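Local atomic coordinates of hypothetical conserved protein (Geobacillus kaustophilus, PDB entry 2YXY), a protein that is of unknown function, a DUF1811-family protein that joins a helical hairpin to a small antiparallel beta-sheet probably related to SH3-like folds. Residues 50-59 against 102-110; 70-79 against 88-96. All blocks are in the same frame, centred on the assembly; numbering follows the deposited sequence.

In the fold
From the N terminus the chain forms helix 16-36, turns back through helix 39-54 and then enters a four-stranded antiparallel sheet whose strands lie in sequence order. Contact 1 closes the wide loop: the last turn of helix 39-54 and the linker after it meet the end of strand 100-103 and the 3-10 turn 104-106 that follows it, so the helical hairpin is joined to the sheet. Contact 2 is nested inside that loop and pairs strands 76-84 and 87-92 as a beta hairpin. The two touch through probable hydrogen bonds of 2.8 Å, Leu102 O with Ala88 N between strands 100-103 and 87-92 and Leu106 O with Glu71 N, and Leu107 CD1 packs on Ala88 CB.

Contact 1: 50-59 against 102-110; sequences AMAKAYMLNP and LPISLLRKP
Ser105 is the bump of the 3-10 turn 104-106 that pushes into the last turn of helix 39-54, its CB 3.8 Å from Lys53 CB and 3.6 Å from Ala54 N. Two small residues, Ala50 and Ala54, make the hollow that admits it. Rotated between its own backbone N and carbonyl carbon (chi1 53°), Ser105 OG donates to Ala50 O at 2.6 Å. It comes from above the carbonyl plane, while the helical bond from Ala54 N reaches the same oxygen from the other face. On one side of Ser105, Leu106 CD2 touches Ala50 CB. On the roughly opposite side Ile104 CD1 fills a notch walled by Leu57 CB at 3.8 Å and Pro59 CG at 3.9 Å, where the chain leaves the helix. On a third side Met51, its chain bent, lays SD against Pro103 CG at 3.7 Å, the two side chains crossing at about a right angle. Leu57 CD1 rests on Ser105 CA at 3.5 Å. With an alanine here in place of Ser105 the hydroxyl is gone, and Ala50 O would probably be left with the helical bond from Ala54 N and without its donor across the contact. The contact thus seats the C-terminal end of the sheet on the end of the helical hairpin by apolar packing around one polar grip, in which a side-chain hydroxyl adds a second donor to a helix carbonyl.

Contact 2: 70-79 against 88-96; sequences IEGAPGEYFK and AWGWRLKGN
The Phe78 ring lies across the backbone of the neighbouring strand in this antiparallel beta hairpin, with Trp91 N over one face, 3.3 Å from CE2. CG is anti to the backbone N (chi1 -170°), which carries the ring along strand 87-92 until CE1 meets Ala88 CB; Gly90 has no CB to strike the ring or Lys79 O, and CZ comes to 3.3 Å from Gly90 N. The Trp91 indole has Lys79 O over one face, offset toward the rim, and Lys79 CB is 3.6 Å from its NE1, the two side chains running side by side. At the guanidinium edge of Arg92, near its plane, stands Glu76 OE1, beyond salt-bridge range of NH2, while Ile70 CD1 packs obliquely against the same group.

Phe78 and Arg92 form a non-hydrogen-bonded pair, Lys79 and Trp91 a hydrogen-bonded one. Lys79 N reaches Trp91 O at 2.9 Å, almost straight at 177°, and Trp91 N returns a more bent bond to Lys79 O. Past the end of strand 87-92, Lys94 NZ crosses to Glu76 OE1 in a 3.6 Å salt bridge. Tyr77 O receives two donors, Leu93 N at 3.0 Å and water 1 at 2.7 Å, and that water in turn accepts from Lys94 N.

Contact 1: 50-59 against 102-110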
loop_
_atom_site.group_PDB
_atom_site.type_symbol
_atom_site.label_atom_id
_atom_site.label_comp_id
_atom_site.label_asym_id
_atom_site.label_seq_id
_atom_site.Cartn_x
_atom_site.Cartn_y
_atom_site.Cartn_z
ATOM N N ALA A 50 -4.321 -0.878 -1.550
ATOM C CA ALA A 50 -3.068 -0.902 -0.804
ATOM C C ALA A 50 -3.287 -0.274 0.584
ATOM O O ALA A 50 -2.782 -0.778 1.604
ATOM C CB ALA A 50 -1.986 -0.114 -1.571
ATOM N N MET A 51 -4.025 0.830 0.625
ATOM C CA MET A 51 -4.272 1.498 1.902
ATOM C C MET A 51 -5.095 0.629 2.821
ATOM O O MET A 51 -4.768 0.500 3.994
ATOM C CB MET A 51 -4.971 2.845 1.693
ATOM C CG MET A 51 -4.051 3.927 1.194
ATOM S SD MET A 51 -2.602 4.175 2.262
ATOM C CE MET A 51 -3.341 4.620 3.788
ATOM N N ALA A 52 -6.170 0.036 2.305
ATOM C CA ALA A 52 -6.972 -0.814 3.158
ATOM C C ALA A 52 -6.123 -1.996 3.669
ATOM O O ALA A 52 -6.248 -2.392 4.827
ATOM C CB ALA A 52 -8.201 -1.318 2.410
ATOM N N LYS A 53 -5.271 -2.560 2.812
ATOM C CA LYS A 53 -4.421 -3.672 3.239
ATOM C C LYS A 53 -3.457 -3.268 4.362
ATOM O O LYS A 53 -3.243 -4.033 5.293
ATOM C CB LYS A 53 -3.619 -4.222 2.053
ATOM C CG LYS A 53 -4.452 -5.082 1.090
ATOM C CD LYS A 53 -3.565 -5.584 -0.065
ATOM C CE LYS A 53 -4.307 -6.556 -0.955
ATOM N NZ LYS A 53 -3.537 -6.733 -2.241
ATOM N N ALA A 54 -2.925 -2.052 4.281
ATOM C CA ALA A 54 -1.991 -1.551 5.269
ATOM C C ALA A 54 -2.560 -1.561 6.684
ATOM O O ALA A 54 -1.822 -1.763 7.653
ATOM C CB ALA A 54 -1.565 -0.138 4.907
ATOM N N TYR A 55 -3.860 -1.308 6.795
ATOM C CA TYR A 55 -4.518 -1.301 8.085
ATOM C C TYR A 55 -4.762 -2.702 8.646
ATOM O O TYR A 55 -5.333 -2.831 9.720
ATOM C CB TYR A 55 -5.841 -0.528 8.002
ATOM C CG TYR A 55 -5.606 0.955 8.062
ATOM C CD1 TYR A 55 -5.621 1.741 6.898
ATOM C CD2 TYR A 55 -5.288 1.567 9.272
ATOM C CE1 TYR A 55 -5.319 3.108 6.948
ATOM C CE2 TYR A 55 -4.982 2.931 9.330
ATOM C CZ TYR A 55 -4.999 3.688 8.159
ATOM O OH TYR A 55 -4.673 5.013 8.214
ATOM N N MET A 56 -4.362 -3.745 7.913
ATOM C CA MET A 56 -4.493 -5.126 8.402
ATOM C C MET A 56 -3.086 -5.664 8.698
ATOM O O MET A 56 -2.918 -6.840 9.003
ATOM C CB MET A 56 -5.170 -6.046 7.374
ATOM C CG MET A 56 -6.591 -5.630 6.998
ATOM S SD MET A 56 -7.554 -6.899 6.161
ATOM C CE MET A 56 -6.551 -7.266 4.786
ATOM N N LEU A 57 -2.081 -4.799 8.602
ATOM C CA LEU A 57 -0.705 -5.208 8.887
ATOM C C LEU A 57 -0.183 -4.558 10.164
ATOM O O LEU A 57 -0.805 -3.650 10.720
ATOM C CB LEU A 57 0.229 -4.858 7.723
ATOM C CG LEU A 57 -0.075 -5.555 6.391
ATOM C CD1 LEU A 57 0.950 -5.101 5.362
ATOM C CD2 LEU A 57 -0.027 -7.081 6.551
ATOM N N ASN A 58 0.987 -5.010 10.607
ATOM C CA ASN A 58 1.581 -4.498 11.837
ATOM C C ASN A 58 2.790 -3.635 11.515
ATOM O O ASN A 58 3.808 -4.119 11.008
ATOM C CB ASN A 58 1.965 -5.682 12.737
ATOM C CG ASN A 58 2.186 -5.282 14.186
ATOM O OD1 ASN A 58 2.378 -6.146 15.048
ATOM N ND2 ASN A 58 2.161 -3.981 14.467
ATOM N N PRO A 59 2.687 -2.330 11.795
ATOM C CA PRO A 59 3.744 -1.356 11.546
ATOM C C PRO A 59 5.044 -1.750 12.254
ATOM O O PRO A 59 6.135 -1.401 11.803
ATOM C CB PRO A 59 3.153 -0.068 12.094
ATOM C CG PRO A 59 1.676 -0.261 11.906
ATOM C CD PRO A 59 1.494 -1.677 12.354
ATOM N N LEU A 102 5.222 5.524 1.765
ATOM C CA LEU A 102 4.676 4.325 1.155
ATOM C C LEU A 102 3.892 3.523 2.178
ATOM O O LEU A 102 4.348 3.364 3.308
ATOM C CB LEU A 102 5.825 3.476 0.609
ATOM C CG LEU A 102 5.726 2.831 -0.775
ATOM C CD1 LEU A 102 5.390 3.888 -1.829
ATOM C CD2 LEU A 102 7.054 2.156 -1.107
ATOM N N PRO A 103 2.697 3.019 1.803
ATOM C CA PRO A 103 1.898 2.221 2.752
ATOM C C PRO A 103 2.718 0.972 3.052
ATOM O O PRO A 103 3.367 0.425 2.134
ATOM C CB PRO A 103 0.616 1.876 1.965
ATOM C CG PRO A 103 0.552 2.902 0.855
ATOM C CD PRO A 103 2.032 3.114 0.485
ATOM N N ILE A 104 2.692 0.507 4.302
ATOM C CA ILE A 104 3.481 -0.673 4.671
ATOM C C ILE A 104 3.073 -1.929 3.897
ATOM O O ILE A 104 3.846 -2.894 3.789
ATOM C CB ILE A 104 3.432 -0.943 6.218
ATOM C CG1 ILE A 104 1.984 -1.111 6.723
ATOM C CG2 ILE A 104 4.077 0.228 6.944
ATOM C CD1 ILE A 104 1.915 -1.444 8.242
ATOM N N SER A 105 1.872 -1.910 3.326
ATOM C CA SER A 105 1.404 -3.050 2.542
ATOM C C SER A 105 2.215 -3.204 1.236
ATOM O O SER A 105 2.117 -4.228 0.559
ATOM C CB SER A 105 -0.083 -2.869 2.209
ATOM O OG SER A 105 -0.294 -1.598 1.606
ATOM N N LEU A 106 2.997 -2.187 0.869
ATOM C CA LEU A 106 3.803 -2.275 -0.349
ATOM C C LEU A 106 5.275 -2.707 -0.095
ATOM O O LEU A 106 6.094 -2.641 -1.002
ATOM C CB LEU A 106 3.749 -0.934 -1.120
ATOM C CG LEU A 106 2.332 -0.521 -1.621
ATOM C CD1 LEU A 106 2.422 0.697 -2.517
ATOM C CD2 LEU A 106 1.682 -1.669 -2.413
ATOM N N LEU A 107 5.585 -3.150 1.129
ATOM C CA LEU A 107 6.932 -3.599 1.503
ATOM C C LEU A 107 6.897 -5.099 1.797
ATOM O O LEU A 107 6.169 -5.542 2.681
ATOM C CB LEU A 107 7.420 -2.857 2.752
ATOM C CG LEU A 107 7.411 -1.325 2.704
ATOM C CD1 LEU A 107 7.848 -0.785 4.059
ATOM C CD2 LEU A 107 8.320 -0.815 1.587
ATOM N N ARG A 108 7.663 -5.888 1.052
ATOM C CA ARG A 108 7.644 -7.322 1.269
ATOM C C ARG A 108 8.080 -7.676 2.670
ATOM O O ARG A 108 9.224 -7.422 3.059
ATOM C CB ARG A 108 8.495 -8.036 0.224
ATOM C CG ARG A 108 7.858 -7.919 -1.142
ATOM C CD ARG A 108 8.426 -8.858 -2.181
ATOM N NE ARG A 108 7.814 -8.560 -3.473
ATOM C CZ ARG A 108 8.144 -9.137 -4.622
ATOM N NH1 ARG A 108 9.094 -10.063 -4.656
ATOM N NH2 ARG A 108 7.525 -8.776 -5.740
ATOM N N LYS A 109 7.123 -8.226 3.420
ATOM C CA LYS A 109 7.285 -8.635 4.812
ATOM C C LYS A 109 8.641 -9.309 5.003
ATOM O O LYS A 109 9.075 -10.086 4.151
ATOM C CB LYS A 109 6.144 -9.595 5.198
ATOM C CG LYS A 109 6.036 -9.949 6.677
ATOM C CD LYS A 109 5.413 -8.830 7.518
ATOM C CE LYS A 109 3.934 -8.599 7.187
ATOM N NZ LYS A 109 3.710 -7.747 5.978
ATOM N N PRO A 110 9.322 -9.015 6.127
ATOM C CA PRO A 110 10.638 -9.551 6.495
ATOM C C PRO A 110 11.175 -10.708 5.646
ATOM O O PRO A 110 11.103 -11.869 6.105
ATOM C CB PRO A 110 10.439 -9.917 7.956
ATOM C CG PRO A 110 9.669 -8.699 8.444
ATOM C CD PRO A 110 8.686 -8.381 7.302
#

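Contact 2: 70-79 against 88-96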
loop_
_atom_site.group_PDB
_atom_site.type_symbol
_atom_site.label_atom_id
_atom_site.label_comp_id
_atom_site.label_asym_id
_atom_site.label_seq_id
_atom_site.Cartn_x
_atom_site.Cartn_y
_atom_site.Cartn_z
ATOM N N ILE A 70 9.843 -3.983 -2.932
ATOM C CA ILE A 70 8.580 -3.278 -3.091
ATOM C C ILE A 70 7.561 -4.184 -3.765
ATOM O O ILE A 70 7.746 -4.585 -4.914
ATOM C CB ILE A 70 8.774 -2.016 -3.929
ATOM C CG1 ILE A 70 9.773 -1.096 -3.212
ATOM C CG2 ILE A 70 7.406 -1.337 -4.191
ATOM C CD1 ILE A 70 10.200 0.140 -4.017
ATOM N N GLU A 71 6.497 -4.502 -3.032
ATOM C CA GLU A 71 5.410 -5.360 -3.506
ATOM C C GLU A 71 4.888 -4.879 -4.851
ATOM O O GLU A 71 4.682 -3.692 -5.045
ATOM C CB GLU A 71 4.262 -5.357 -2.497
ATOM C CG GLU A 71 3.279 -6.513 -2.649
ATOM C CD GLU A 71 3.788 -7.783 -2.000
ATOM O OE1 GLU A 71 4.859 -8.268 -2.411
ATOM O OE2 GLU A 71 3.124 -8.291 -1.070
ATOM N N GLY A 72 4.678 -5.811 -5.773
ATOM C CA GLY A 72 4.185 -5.451 -7.087
ATOM C C GLY A 72 5.259 -4.832 -7.958
ATOM O O GLY A 72 4.958 -4.220 -8.982
ATOM N N ALA A 73 6.519 -4.975 -7.559
ATOM C CA ALA A 73 7.609 -4.412 -8.342
ATOM C C ALA A 73 8.913 -5.163 -8.091
ATOM O O ALA A 73 9.786 -4.701 -7.357
ATOM C CB ALA A 73 7.770 -2.929 -8.018
ATOM N N PRO A 74 9.061 -6.338 -8.711
ATOM C CA PRO A 74 10.257 -7.185 -8.572
ATOM C C PRO A 74 11.574 -6.446 -8.824
ATOM O O PRO A 74 11.655 -5.588 -9.705
ATOM C CB PRO A 74 10.017 -8.287 -9.603
ATOM C CG PRO A 74 8.512 -8.382 -9.655
ATOM C CD PRO A 74 8.104 -6.929 -9.663
ATOM N N GLY A 75 12.600 -6.780 -8.045
ATOM C CA GLY A 75 13.901 -6.147 -8.212
ATOM C C GLY A 75 14.050 -4.719 -7.703
ATOM O O GLY A 75 15.138 -4.141 -7.789
ATOM N N GLU A 76 12.980 -4.133 -7.175
ATOM C CA GLU A 76 13.067 -2.770 -6.658
ATOM C C GLU A 76 13.022 -2.801 -5.132
ATOM O O GLU A 76 12.345 -3.649 -4.540
ATOM C CB GLU A 76 11.944 -1.934 -7.241
ATOM C CG GLU A 76 11.897 -2.074 -8.737
ATOM C CD GLU A 76 11.093 -0.994 -9.387
ATOM O OE1 GLU A 76 11.387 0.188 -9.107
ATOM O OE2 GLU A 76 10.178 -1.325 -10.176
ATOM N N TYR A 77 13.763 -1.896 -4.496
ATOM C CA TYR A 77 13.839 -1.874 -3.037
ATOM C C TYR A 77 13.605 -0.509 -2.450
ATOM O O TYR A 77 13.854 0.516 -3.093
ATOM C CB TYR A 77 15.199 -2.428 -2.551
ATOM C CG TYR A 77 15.344 -3.922 -2.751
ATOM C CD1 TYR A 77 15.612 -4.460 -4.018
ATOM C CD2 TYR A 77 15.122 -4.807 -1.695
ATOM C CE1 TYR A 77 15.645 -5.832 -4.225
ATOM C CE2 TYR A 77 15.152 -6.175 -1.892
ATOM C CZ TYR A 77 15.410 -6.689 -3.157
ATOM O OH TYR A 77 15.410 -8.065 -3.343
ATOM N N PHE A 78 13.148 -0.504 -1.204
ATOM C CA PHE A 78 12.847 0.738 -0.506
ATOM C C PHE A 78 13.613 0.772 0.808
ATOM O O PHE A 78 13.608 -0.189 1.573
ATOM C CB PHE A 78 11.328 0.805 -0.245
ATOM C CG PHE A 78 10.842 2.129 0.265
ATOM C CD1 PHE A 78 10.473 2.278 1.598
ATOM C CD2 PHE A 78 10.700 3.216 -0.598
ATOM C CE1 PHE A 78 9.951 3.471 2.065
ATOM C CE2 PHE A 78 10.176 4.432 -0.144
ATOM C CZ PHE A 78 9.801 4.560 1.198
ATOM N N LYS A 79 14.257 1.893 1.077
ATOM C CA LYS A 79 15.025 2.039 2.295
ATOM C C LYS A 79 14.196 2.868 3.261
ATOM O O LYS A 79 13.908 4.025 2.996
ATOM C CB LYS A 79 16.335 2.749 1.987
ATOM C CG LYS A 79 17.470 2.330 2.882
ATOM C CD LYS A 79 17.211 2.661 4.319
ATOM C CE LYS A 79 18.470 2.380 5.123
ATOM N NZ LYS A 79 19.658 3.018 4.484
ATOM N N ALA A 88 5.547 4.188 5.663
ATOM C CA ALA A 88 6.980 4.060 5.813
ATOM C C ALA A 88 7.509 5.197 4.972
ATOM O O ALA A 88 7.194 5.283 3.792
ATOM C CB ALA A 88 7.456 2.724 5.254
ATOM N N TRP A 89 8.255 6.106 5.585
ATOM C CA TRP A 89 8.848 7.205 4.837
ATOM C C TRP A 89 10.274 6.758 4.538
ATOM O O TRP A 89 10.979 6.274 5.424
ATOM C CB TRP A 89 8.879 8.468 5.676
ATOM C CG TRP A 89 7.533 8.946 6.041
ATOM C CD1 TRP A 89 6.709 8.445 7.013
ATOM C CD2 TRP A 89 6.834 10.024 5.435
ATOM N NE1 TRP A 89 5.537 9.156 7.044
ATOM C CE2 TRP A 89 5.589 10.134 6.084
ATOM C CE3 TRP A 89 7.140 10.913 4.400
ATOM C CZ2 TRP A 89 4.651 11.098 5.738
ATOM C CZ3 TRP A 89 6.208 11.872 4.051
ATOM C CH2 TRP A 89 4.974 11.958 4.720
ATOM N N GLY A 90 10.688 6.925 3.293
ATOM C CA GLY A 90 12.018 6.505 2.891
ATOM C C GLY A 90 12.209 6.805 1.422
ATOM O O GLY A 90 11.626 7.756 0.902
ATOM N N TRP A 91 13.003 5.995 0.735
ATOM C CA TRP A 91 13.246 6.234 -0.682
ATOM C C TRP A 91 13.594 4.969 -1.446
ATOM O O TRP A 91 14.155 4.023 -0.882
ATOM C CB TRP A 91 14.365 7.272 -0.832
ATOM C CG TRP A 91 15.439 7.110 0.201
ATOM C CD1 TRP A 91 16.332 6.082 0.297
ATOM C CD2 TRP A 91 15.667 7.947 1.344
ATOM N NE1 TRP A 91 17.096 6.219 1.432
ATOM C CE2 TRP A 91 16.711 7.357 2.095
ATOM C CE3 TRP A 91 15.091 9.142 1.812
ATOM C CZ2 TRP A 91 17.189 7.913 3.292
ATOM C CZ3 TRP A 91 15.568 9.697 3.005
ATOM C CH2 TRP A 91 16.608 9.081 3.727
ATOM N N ARG A 92 13.243 4.949 -2.731
ATOM C CA ARG A 92 13.537 3.804 -3.584
ATOM C C ARG A 92 15.003 3.887 -3.974
ATOM O O ARG A 92 15.479 4.947 -4.357
ATOM C CB ARG A 92 12.678 3.841 -4.849
ATOM C CG ARG A 92 11.181 3.751 -4.587
ATOM C CD ARG A 92 10.392 4.230 -5.808
ATOM N NE ARG A 92 8.943 4.222 -5.596
ATOM C CZ ARG A 92 8.142 3.200 -5.892
ATOM N NH1 ARG A 92 6.834 3.288 -5.663
ATOM N NH2 ARG A 92 8.640 2.095 -6.430
ATOM N N LEU A 93 15.719 2.775 -3.884
ATOM C CA LEU A 93 17.131 2.779 -4.241
ATOM C C LEU A 93 17.376 3.080 -5.727
ATOM O O LEU A 93 18.146 3.985 -6.062
ATOM C CB LEU A 93 17.766 1.444 -3.853
ATOM C CG LEU A 93 17.614 1.128 -2.358
ATOM C CD1 LEU A 93 18.295 -0.187 -2.028
ATOM C CD2 LEU A 93 18.210 2.266 -1.529
ATOM N N LYS A 94 16.705 2.347 -6.613
ATOM C CA LYS A 94 16.885 2.542 -8.047
ATOM C C LYS A 94 16.357 3.861 -8.584
ATOM O O LYS A 94 16.457 4.125 -9.781
ATOM C CB LYS A 94 16.243 1.399 -8.833
ATOM C CG LYS A 94 17.012 0.091 -8.774
ATOM C CD LYS A 94 16.941 -0.681 -10.099
ATOM C CE LYS A 94 15.522 -1.107 -10.459
ATOM N NZ LYS A 94 14.607 0.051 -10.695
ATOM N N GLY A 95 15.800 4.693 -7.715
ATOM C CA GLY A 95 15.281 5.966 -8.182
ATOM C C GLY A 95 16.026 7.156 -7.615
ATOM O O GLY A 95 17.190 7.045 -7.225
ATOM N N ASN A 96 15.351 8.302 -7.579
ATOM C CA ASN A 96 15.926 9.529 -7.038
ATOM C C ASN A 96 15.907 9.420 -5.510
ATOM O O ASN A 96 15.069 8.711 -4.944
ATOM C CB ASN A 96 15.098 10.737 -7.487
ATOM C CG ASN A 96 15.726 12.063 -7.091
ATOM O OD1 ASN A 96 16.040 12.295 -5.921
ATOM N ND2 ASN A 96 15.906 12.946 -8.067
HETATM O O HOH W 1 14.209 0.764 -5.713
#